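Local structure of serine-threonine phosphatase 2C (Toxoplasma gondii, 2I44) at residues D52-F66 with K133-K147. The protein probably removes phosphate from phosphoserine and phosphothreonine residues of proteins, as a metal-dependent phosphatase of the PP2C family. Numbering follows the deposited sequence.
Sequences DCAFFGVFDGTVGDF and KDYASSTSVTAVLAK. With CA (calcium ion), chain E; CA (calcium ion), chain D.
Strand 53-62 runs antiparallel to 140-146, the main part of the interrupted strand 137-146, their axes 4.6 Å apart at 173°, in one of the two sheets of the PP2C beta-sandwich, with paired backbone bonds such as Phe56 N to Ala143 O and Ala143 N to Phe56 O, each 2.8 Å. On the face covered by helices 66-80 and 98-130, Phe55 has CG anti to its backbone N (chi1 175°), which swings the ring across the strand pair: Val144 CG2 meets its edge, 3.8 Å from CD1, and Thr142 CG2 touches CZ. Gly57, opposite Thr142, suits this row because a CB there would be crowded by Phe59 CZ. The Phe59 ring receives Ser140 OG at its edge, while the hydroxyl itself bonds to Tyr117. On the other face, small Ala143 lies beside Phe56, whose ring edge meets Leu145 CB.

The regular ladder is interrupted at Thr139, where the side-chain OG1 instead of the carbonyl accepts Asp60 N, at 3.1 Å; Ser158 holds the same hydroxyl. Asp60, held by Thr139 through both its N and its O, spreads its carboxylate between two calcium ions, OD1 to one and OD2 to the other; Asp266 and Asp311 complete the protein ligands of the OD2-bound ion. Gly61 O joins the OD1-bound ion at 2.2 Å. Beyond the strands, the aliphatic part of Lys133 lies over the Phe66 ring, with CG 3.6 Å from its centroid, a CH-pi contact 10° off the normal.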
ATOM      1  N   ASP A  52      -1.432   3.776  21.137  1.00 24.61           N
ATOM      2  CA  ASP A  52      -0.485   4.428  20.241  1.00 25.70           C
ATOM      3  C   ASP A  52      -0.001   3.498  19.126  1.00 25.23           C
ATOM      4  O   ASP A  52       1.097   3.674  18.591  1.00 25.72           O
ATOM      5  CB  ASP A  52       0.714   4.929  21.045  1.00 24.66           C
ATOM      6  CG  ASP A  52       1.515   3.796  21.646  1.00 25.50           C
ATOM      7  OD1 ASP A  52       0.934   2.705  21.837  1.00 25.23           O
ATOM      8  OD2 ASP A  52       2.713   3.995  21.932  1.00 26.63           O
ATOM      9  N   CYS A  53      -0.814   2.497  18.791  1.00 25.02           N
ATOM     10  CA  CYS A  53      -0.481   1.546  17.730  1.00 23.14           C
ATOM     11  C   CYS A  53      -1.642   1.381  16.762  1.00 21.91           C
ATOM     12  O   CYS A  53      -2.789   1.207  17.172  1.00 22.04           O
ATOM     13  CB  CYS A  53      -0.134   0.176  18.308  1.00 24.11           C
ATOM     14  SG  CYS A  53       1.385   0.140  19.259  1.00 28.35           S
ATOM     15  N   ALA A  54      -1.341   1.427  15.469  1.00 20.76           N
ATOM     16  CA  ALA A  54      -2.377   1.266  14.463  1.00 18.89           C
ATOM     17  C   ALA A  54      -1.782   0.757  13.162  1.00 18.30           C
ATOM     18  O   ALA A  54      -0.578   0.879  12.934  1.00 15.18           O
ATOM     19  CB  ALA A  54      -3.095   2.594  14.234  1.00 18.30           C
ATOM     20  N   PHE A  55      -2.638   0.177  12.326  1.00 17.10           N
ATOM     21  CA  PHE A  55      -2.236  -0.355  11.025  1.00 17.15           C
ATOM     22  C   PHE A  55      -3.020   0.360   9.929  1.00 16.63           C
ATOM     23  O   PHE A  55      -4.218   0.607  10.073  1.00 13.45           O
ATOM     24  CB  PHE A  55      -2.523  -1.855  10.934  1.00 17.49           C
ATOM     25  CG  PHE A  55      -2.246  -2.440   9.575  1.00 18.78           C
ATOM     26  CD1 PHE A  55      -0.972  -2.886   9.240  1.00 20.79           C
ATOM     27  CD2 PHE A  55      -3.255  -2.524   8.622  1.00 18.47           C
ATOM     28  CE1 PHE A  55      -0.706  -3.411   7.978  1.00 20.41           C
ATOM     29  CE2 PHE A  55      -2.999  -3.046   7.354  1.00 18.40           C
ATOM     30  CZ  PHE A  55      -1.725  -3.490   7.032  1.00 17.93           C
ATOM     31  N   PHE A  56      -2.336   0.680   8.837  1.00 14.71           N
ATOM     32  CA  PHE A  56      -2.966   1.359   7.712  1.00 15.87           C
ATOM     33  C   PHE A  56      -2.577   0.648   6.426  1.00 15.02           C
ATOM     34  O   PHE A  56      -1.397   0.407   6.184  1.00 13.66           O
ATOM     35  CB  PHE A  56      -2.502   2.814   7.654  1.00 16.43           C
ATOM     36  CG  PHE A  56      -2.804   3.589   8.901  1.00 19.32           C
ATOM     37  CD1 PHE A  56      -4.076   4.110   9.123  1.00 20.19           C
ATOM     38  CD2 PHE A  56      -1.827   3.768   9.877  1.00 20.72           C
ATOM     39  CE1 PHE A  56      -4.370   4.803  10.309  1.00 22.69           C
ATOM     40  CE2 PHE A  56      -2.112   4.458  11.061  1.00 21.25           C
ATOM     41  CZ  PHE A  56      -3.384   4.974  11.276  1.00 19.23           C
ATOM     42  N   GLY A  57      -3.564   0.335   5.594  1.00 16.59           N
ATOM     43  CA  GLY A  57      -3.271  -0.348   4.345  1.00 15.97           C
ATOM     44  C   GLY A  57      -4.259  -0.051   3.231  1.00 16.86           C
ATOM     45  O   GLY A  57      -5.464   0.024   3.456  1.00 16.61           O
ATOM     46  N   VAL A  58      -3.736   0.135   2.025  1.00 14.01           N
ATOM     47  CA  VAL A  58      -4.553   0.399   0.853  1.00 12.46           C
ATOM     48  C   VAL A  58      -4.060  -0.561  -0.222  1.00 12.86           C
ATOM     49  O   VAL A  58      -2.853  -0.771  -0.367  1.00 11.76           O
ATOM     50  CB  VAL A  58      -4.399   1.865   0.381  1.00 13.28           C
ATOM     51  CG1 VAL A  58      -5.141   2.074  -0.935  1.00 12.48           C
ATOM     52  CG2 VAL A  58      -4.944   2.809   1.443  1.00 10.35           C
ATOM     53  N   PHE A  59      -4.983  -1.140  -0.985  1.00 14.33           N
ATOM     54  CA  PHE A  59      -4.597  -2.123  -1.994  1.00 12.97           C
ATOM     55  C   PHE A  59      -5.226  -1.919  -3.363  1.00 14.69           C
ATOM     56  O   PHE A  59      -6.450  -1.911  -3.494  1.00 14.41           O
ATOM     57  CB  PHE A  59      -4.957  -3.521  -1.473  1.00 14.92           C
ATOM     58  CG  PHE A  59      -4.580  -3.742  -0.035  1.00 16.56           C
ATOM     59  CD1 PHE A  59      -3.274  -4.076   0.313  1.00 16.94           C
ATOM     60  CD2 PHE A  59      -5.523  -3.568   0.978  1.00 15.51           C
ATOM     61  CE1 PHE A  59      -2.910  -4.232   1.645  1.00 17.35           C
ATOM     62  CE2 PHE A  59      -5.169  -3.723   2.316  1.00 17.53           C
ATOM     63  CZ  PHE A  59      -3.857  -4.056   2.649  1.00 18.65           C
ATOM     64  N   ASP A  60      -4.389  -1.762  -4.386  1.00 14.81           N
ATOM     65  CA  ASP A  60      -4.883  -1.579  -5.753  1.00 14.20           C
ATOM     66  C   ASP A  60      -4.875  -2.923  -6.481  1.00 13.80           C
ATOM     67  O   ASP A  60      -3.831  -3.395  -6.938  1.00 14.66           O
ATOM     68  CB  ASP A  60      -4.008  -0.569  -6.519  1.00 14.88           C
ATOM     69  CG  ASP A  60      -4.580  -0.199  -7.893  1.00 14.05           C
ATOM     70  OD1 ASP A  60      -5.557  -0.839  -8.339  1.00 13.24           O
ATOM     71  OD2 ASP A  60      -4.037   0.739  -8.529  1.00 15.33           O
ATOM     72  N   GLY A  61      -6.047  -3.540  -6.588  1.00 13.60           N
ATOM     73  CA  GLY A  61      -6.135  -4.815  -7.271  1.00 15.66           C
ATOM     74  C   GLY A  61      -6.208  -4.661  -8.775  1.00 17.50           C
ATOM     75  O   GLY A  61      -6.533  -3.585  -9.286  1.00 18.74           O
ATOM     76  N   THR A  62      -5.884  -5.733  -9.486  1.00 16.29           N
ATOM     77  CA  THR A  62      -5.938  -5.750 -10.940  1.00 19.40           C
ATOM     78  C   THR A  62      -6.212  -7.190 -11.394  1.00 19.51           C
ATOM     79  O   THR A  62      -5.775  -8.145 -10.748  1.00 17.71           O
ATOM     80  CB  THR A  62      -4.623  -5.237 -11.566  1.00 20.56           C
ATOM     81  OG1 THR A  62      -4.711  -5.307 -12.993  1.00 25.78           O
ATOM     82  CG2 THR A  62      -3.457  -6.069 -11.107  1.00 22.59           C
ATOM     83  N   VAL A  63      -6.918  -7.324 -12.514  1.00 19.54           N
ATOM     84  CA  VAL A  63      -7.320  -8.615 -13.065  1.00 21.22           C
ATOM     85  C   VAL A  63      -8.294  -9.215 -12.054  1.00 20.20           C
ATOM     86  O   VAL A  63      -8.056 -10.281 -11.491  1.00 21.86           O
ATOM     87  CB  VAL A  63      -6.125  -9.587 -13.263  1.00 21.32           C
ATOM     88  CG1 VAL A  63      -6.589 -10.813 -14.030  1.00 20.44           C
ATOM     89  CG2 VAL A  63      -4.989  -8.894 -14.013  1.00 22.10           C
ATOM     90  N   GLY A  64      -9.396  -8.510 -11.834  1.00 19.86           N
ATOM     91  CA  GLY A  64     -10.383  -8.953 -10.868  1.00 20.71           C
ATOM     92  C   GLY A  64     -10.030  -8.382  -9.507  1.00 20.34           C
ATOM     93  O   GLY A  64      -8.923  -7.879  -9.313  1.00 21.91           O
ATOM     94  N   ASP A  65     -10.959  -8.453  -8.561  1.00 19.15           N
ATOM     95  CA  ASP A  65     -10.712  -7.928  -7.224  1.00 21.62           C
ATOM     96  C   ASP A  65     -10.302  -9.012  -6.224  1.00 21.32           C
ATOM     97  O   ASP A  65     -10.162  -8.744  -5.034  1.00 23.29           O
ATOM     98  CB  ASP A  65     -11.958  -7.201  -6.694  1.00 21.84           C
ATOM     99  CG  ASP A  65     -13.198  -8.095  -6.652  1.00 25.04           C
ATOM    100  OD1 ASP A  65     -13.055  -9.336  -6.580  1.00 21.88           O
ATOM    101  OD2 ASP A  65     -14.326  -7.552  -6.679  1.00 27.12           O
ATOM    102  N   PHE A  66     -10.095 -10.231  -6.705  1.00 18.50           N
ATOM    103  CA  PHE A  66      -9.748 -11.329  -5.812  1.00 19.02           C
ATOM    104  C   PHE A  66      -8.562 -11.082  -4.878  1.00 17.51           C
ATOM    105  O   PHE A  66      -8.671 -11.274  -3.669  1.00 18.36           O
ATOM    106  CB  PHE A  66      -9.493 -12.611  -6.608  1.00 17.50           C
ATOM    107  CG  PHE A  66      -9.237 -13.810  -5.742  1.00 18.70           C
ATOM    108  CD1 PHE A  66     -10.294 -14.535  -5.201  1.00 20.59           C
ATOM    109  CD2 PHE A  66      -7.937 -14.195  -5.439  1.00 17.71           C
ATOM    110  CE1 PHE A  66     -10.054 -15.632  -4.367  1.00 20.73           C
ATOM    111  CE2 PHE A  66      -7.687 -15.287  -4.608  1.00 20.00           C
ATOM    112  CZ  PHE A  66      -8.750 -16.007  -4.072  1.00 20.60           C
ATOM    113  N   LYS A 133      -7.169 -18.745  -9.538  1.00 22.98           N
ATOM    114  CA  LYS A 133      -7.006 -17.330  -9.874  1.00 21.97           C
ATOM    115  C   LYS A 133      -5.555 -17.182 -10.353  1.00 21.30           C
ATOM    116  O   LYS A 133      -4.658 -16.916  -9.555  1.00 19.66           O
ATOM    117  CB  LYS A 133      -7.242 -16.471  -8.627  1.00 24.82           C
ATOM    118  CG  LYS A 133      -8.618 -16.646  -8.004  1.00 26.97           C
ATOM    119  CD  LYS A 133      -9.696 -16.159  -8.954  1.00 31.37           C
ATOM    120  CE  LYS A 133     -11.081 -16.389  -8.386  1.00 33.36           C
ATOM    121  NZ  LYS A 133     -12.104 -15.795  -9.284  1.00 33.76           N
ATOM    122  N   ASP A 134      -5.331 -17.355 -11.652  1.00 20.25           N
ATOM    123  CA  ASP A 134      -3.980 -17.303 -12.207  1.00 20.61           C
ATOM    124  C   ASP A 134      -3.225 -15.987 -12.177  1.00 18.71           C
ATOM    125  O   ASP A 134      -2.015 -15.983 -11.968  1.00 18.72           O
ATOM    126  CB  ASP A 134      -3.980 -17.815 -13.648  1.00 23.75           C
ATOM    127  CG  ASP A 134      -4.371 -19.274 -13.749  1.00 26.24           C
ATOM    128  OD1 ASP A 134      -4.301 -19.993 -12.726  1.00 27.64           O
ATOM    129  OD2 ASP A 134      -4.737 -19.703 -14.859  1.00 31.15           O
ATOM    130  N   TYR A 135      -3.918 -14.872 -12.383  1.00 17.80           N
ATOM    131  CA  TYR A 135      -3.229 -13.594 -12.412  1.00 17.60           C
ATOM    132  C   TYR A 135      -3.740 -12.525 -11.460  1.00 18.39           C
ATOM    133  O   TYR A 135      -3.181 -11.432 -11.406  1.00 16.89           O
ATOM    134  CB  TYR A 135      -3.228 -13.063 -13.850  1.00 19.00           C
ATOM    135  CG  TYR A 135      -2.439 -13.931 -14.809  1.00 20.53           C
ATOM    136  CD1 TYR A 135      -1.049 -13.829 -14.889  1.00 20.06           C
ATOM    137  CD2 TYR A 135      -3.079 -14.880 -15.610  1.00 19.56           C
ATOM    138  CE1 TYR A 135      -0.308 -14.651 -15.744  1.00 20.33           C
ATOM    139  CE2 TYR A 135      -2.350 -15.713 -16.469  1.00 20.67           C
ATOM    140  CZ  TYR A 135      -0.965 -15.592 -16.531  1.00 21.20           C
ATOM    141  OH  TYR A 135      -0.240 -16.403 -17.372  1.00 19.56           O
ATOM    142  N   ALA A 136      -4.796 -12.826 -10.714  1.00 17.17           N
ATOM    143  CA  ALA A 136      -5.325 -11.848  -9.768  1.00 17.03           C
ATOM    144  C   ALA A 136      -4.165 -11.351  -8.907  1.00 14.46           C
ATOM    145  O   ALA A 136      -3.487 -12.142  -8.245  1.00 14.33           O
ATOM    146  CB  ALA A 136      -6.411 -12.478  -8.891  1.00 17.44           C
ATOM    147  N   SER A 137      -3.939 -10.040  -8.936  1.00 13.24           N
ATOM    148  CA  SER A 137      -2.856  -9.416  -8.189  1.00 13.12           C
ATOM    149  C   SER A 137      -3.308  -8.131  -7.500  1.00 12.38           C
ATOM    150  O   SER A 137      -4.434  -7.666  -7.693  1.00 11.96           O
ATOM    151  CB  SER A 137      -1.697  -9.065  -9.132  1.00 13.66           C
ATOM    152  OG  SER A 137      -1.252 -10.185  -9.869  1.00 12.86           O
ATOM    153  N   SER A 138      -2.411  -7.556  -6.700  1.00 10.84           N
ATOM    154  CA  SER A 138      -2.703  -6.313  -6.003  1.00 11.73           C
ATOM    155  C   SER A 138      -1.426  -5.627  -5.521  1.00 12.96           C
ATOM    156  O   SER A 138      -0.450  -6.282  -5.130  1.00 14.42           O
ATOM    157  CB  SER A 138      -3.622  -6.576  -4.798  1.00 11.09           C
ATOM    158  OG  SER A 138      -3.918  -5.380  -4.085  1.00 10.97           O
ATOM    159  N   THR A 139      -1.422  -4.302  -5.574  1.00 13.00           N
ATOM    160  CA  THR A 139      -0.285  -3.552  -5.071  1.00 14.32           C
ATOM    161  C   THR A 139      -0.581  -3.445  -3.584  1.00 16.61           C
ATOM    162  O   THR A 139      -1.628  -3.899  -3.104  1.00 17.37           O
ATOM    163  CB  THR A 139      -0.255  -2.114  -5.567  1.00 13.96           C
ATOM    164  OG1 THR A 139      -1.389  -1.431  -5.021  1.00 13.20           O
ATOM    165  CG2 THR A 139      -0.283  -2.043  -7.084  1.00 13.82           C
ATOM    166  N   SER A 140       0.334  -2.818  -2.865  1.00 16.87           N
ATOM    167  CA  SER A 140       0.155  -2.606  -1.449  1.00 16.87           C
ATOM    168  C   SER A 140       1.047  -1.503  -0.898  1.00 15.29           C
ATOM    169  O   SER A 140       2.213  -1.390  -1.266  1.00 16.05           O
ATOM    170  CB  SER A 140       0.427  -3.904  -0.679  1.00 16.78           C
ATOM    171  OG  SER A 140       0.479  -3.668   0.718  1.00 13.55           O
ATOM    172  N   VAL A 141       0.455  -0.664  -0.058  1.00 13.96           N
ATOM    173  CA  VAL A 141       1.176   0.376   0.662  1.00 13.20           C
ATOM    174  C   VAL A 141       0.613   0.206   2.055  1.00 13.81           C
ATOM    175  O   VAL A 141      -0.600   0.293   2.251  1.00 14.70           O
ATOM    176  CB  VAL A 141       0.866   1.824   0.200  1.00 13.61           C
ATOM    177  CG1 VAL A 141       1.617   2.134  -1.061  1.00  8.29           C
ATOM    178  CG2 VAL A 141      -0.627   2.022   0.042  1.00 12.93           C
ATOM    179  N   THR A 142       1.481  -0.079   3.015  1.00 14.70           N
ATOM    180  CA  THR A 142       1.035  -0.258   4.386  1.00 13.24           C
ATOM    181  C   THR A 142       1.861   0.600   5.326  1.00 14.23           C
ATOM    182  O   THR A 142       2.980   0.987   5.007  1.00 14.62           O
ATOM    183  CB  THR A 142       1.151  -1.732   4.834  1.00 13.72           C
ATOM    184  OG1 THR A 142       2.513  -2.165   4.718  1.00 10.83           O
ATOM    185  CG2 THR A 142       0.241  -2.623   3.997  1.00 12.17           C
ATOM    186  N   ALA A 143       1.292   0.906   6.482  1.00 15.22           N
ATOM    187  CA  ALA A 143       1.973   1.707   7.487  1.00 15.92           C
ATOM    188  C   ALA A 143       1.616   1.163   8.858  1.00 16.60           C
ATOM    189  O   ALA A 143       0.442   0.986   9.178  1.00 16.13           O
ATOM    190  CB  ALA A 143       1.547   3.173   7.379  1.00 14.15           C
ATOM    191  N   VAL A 144       2.634   0.884   9.660  1.00 16.76           N
ATOM    192  CA  VAL A 144       2.406   0.378  10.999  1.00 16.22           C
ATOM    193  C   VAL A 144       2.876   1.438  11.996  1.00 18.02           C
ATOM    194  O   VAL A 144       4.067   1.737  12.083  1.00 16.55           O
ATOM    195  CB  VAL A 144       3.167  -0.950  11.223  1.00 16.04           C
ATOM    196  CG1 VAL A 144       3.015  -1.421  12.676  1.00 14.66           C
ATOM    197  CG2 VAL A 144       2.626  -2.013  10.272  1.00 16.57           C
ATOM    198  N   LEU A 145       1.923   2.034  12.708  1.00 18.39           N
ATOM    199  CA  LEU A 145       2.224   3.044  13.711  1.00 21.14           C
ATOM    200  C   LEU A 145       2.402   2.331  15.047  1.00 22.90           C
ATOM    201  O   LEU A 145       1.537   1.560  15.458  1.00 23.38           O
ATOM    202  CB  LEU A 145       1.077   4.051  13.823  1.00 19.23           C
ATOM    203  CG  LEU A 145       1.180   5.037  14.994  1.00 20.73           C
ATOM    204  CD1 LEU A 145       2.338   5.993  14.758  1.00 21.20           C
ATOM    205  CD2 LEU A 145      -0.124   5.811  15.138  1.00 16.44           C
ATOM    206  N   ALA A 146       3.525   2.580  15.716  1.00 24.13           N
ATOM    207  CA  ALA A 146       3.799   1.958  17.008  1.00 23.84           C
ATOM    208  C   ALA A 146       4.785   2.803  17.806  1.00 24.56           C
ATOM    209  O   ALA A 146       5.933   2.995  17.393  1.00 24.51           O
ATOM    210  CB  ALA A 146       4.359   0.554  16.810  1.00 21.58           C
ATOM    211  N   LYS A 147       4.318   3.307  18.945  1.00 25.65           N
ATOM    212  CA  LYS A 147       5.116   4.127  19.852  1.00 25.02           C
ATOM    213  C   LYS A 147       6.005   5.151  19.144  1.00 25.32           C
ATOM    214  O   LYS A 147       7.229   5.124  19.277  1.00 23.10           O
ATOM    215  CB  LYS A 147       5.982   3.230  20.745  1.00 26.82           C
ATOM    216  CG  LYS A 147       6.562   3.941  21.965  1.00 28.63           C
ATOM    217  CD  LYS A 147       7.534   3.053  22.732  1.00 32.22           C
ATOM    218  CE  LYS A 147       8.102   3.778  23.949  1.00 36.15           C
ATOM    219  NZ  LYS A 147       9.160   2.989  24.651  1.00 39.59           N
TER
HETATM  220 CA    CA E 402      -6.633  -1.556 -10.128  1.00 24.59          CA
HETATM  221 CA    CA D 401      -5.218   1.683 -10.163  1.00 26.90          CA
HETATM  222  O   HOH W   1      -7.036  -8.555  -7.139  1.00 17.16           O
HETATM  223  O   HOH W   2      -6.510   2.454  -8.395  1.00 15.94           O
HETATM  224  O   HOH W   3      -6.699   0.387 -10.890  1.00 18.46           O
HETATM  225  O   HOH W   4      -3.777   0.982 -11.242  1.00 28.30           O
HETATM  226  O   HOH W   5      -4.671  -1.670 -11.368  1.00 22.64           O
HETATM  227  O   HOH W   6      -8.289  -2.423 -11.419  1.00 18.60           O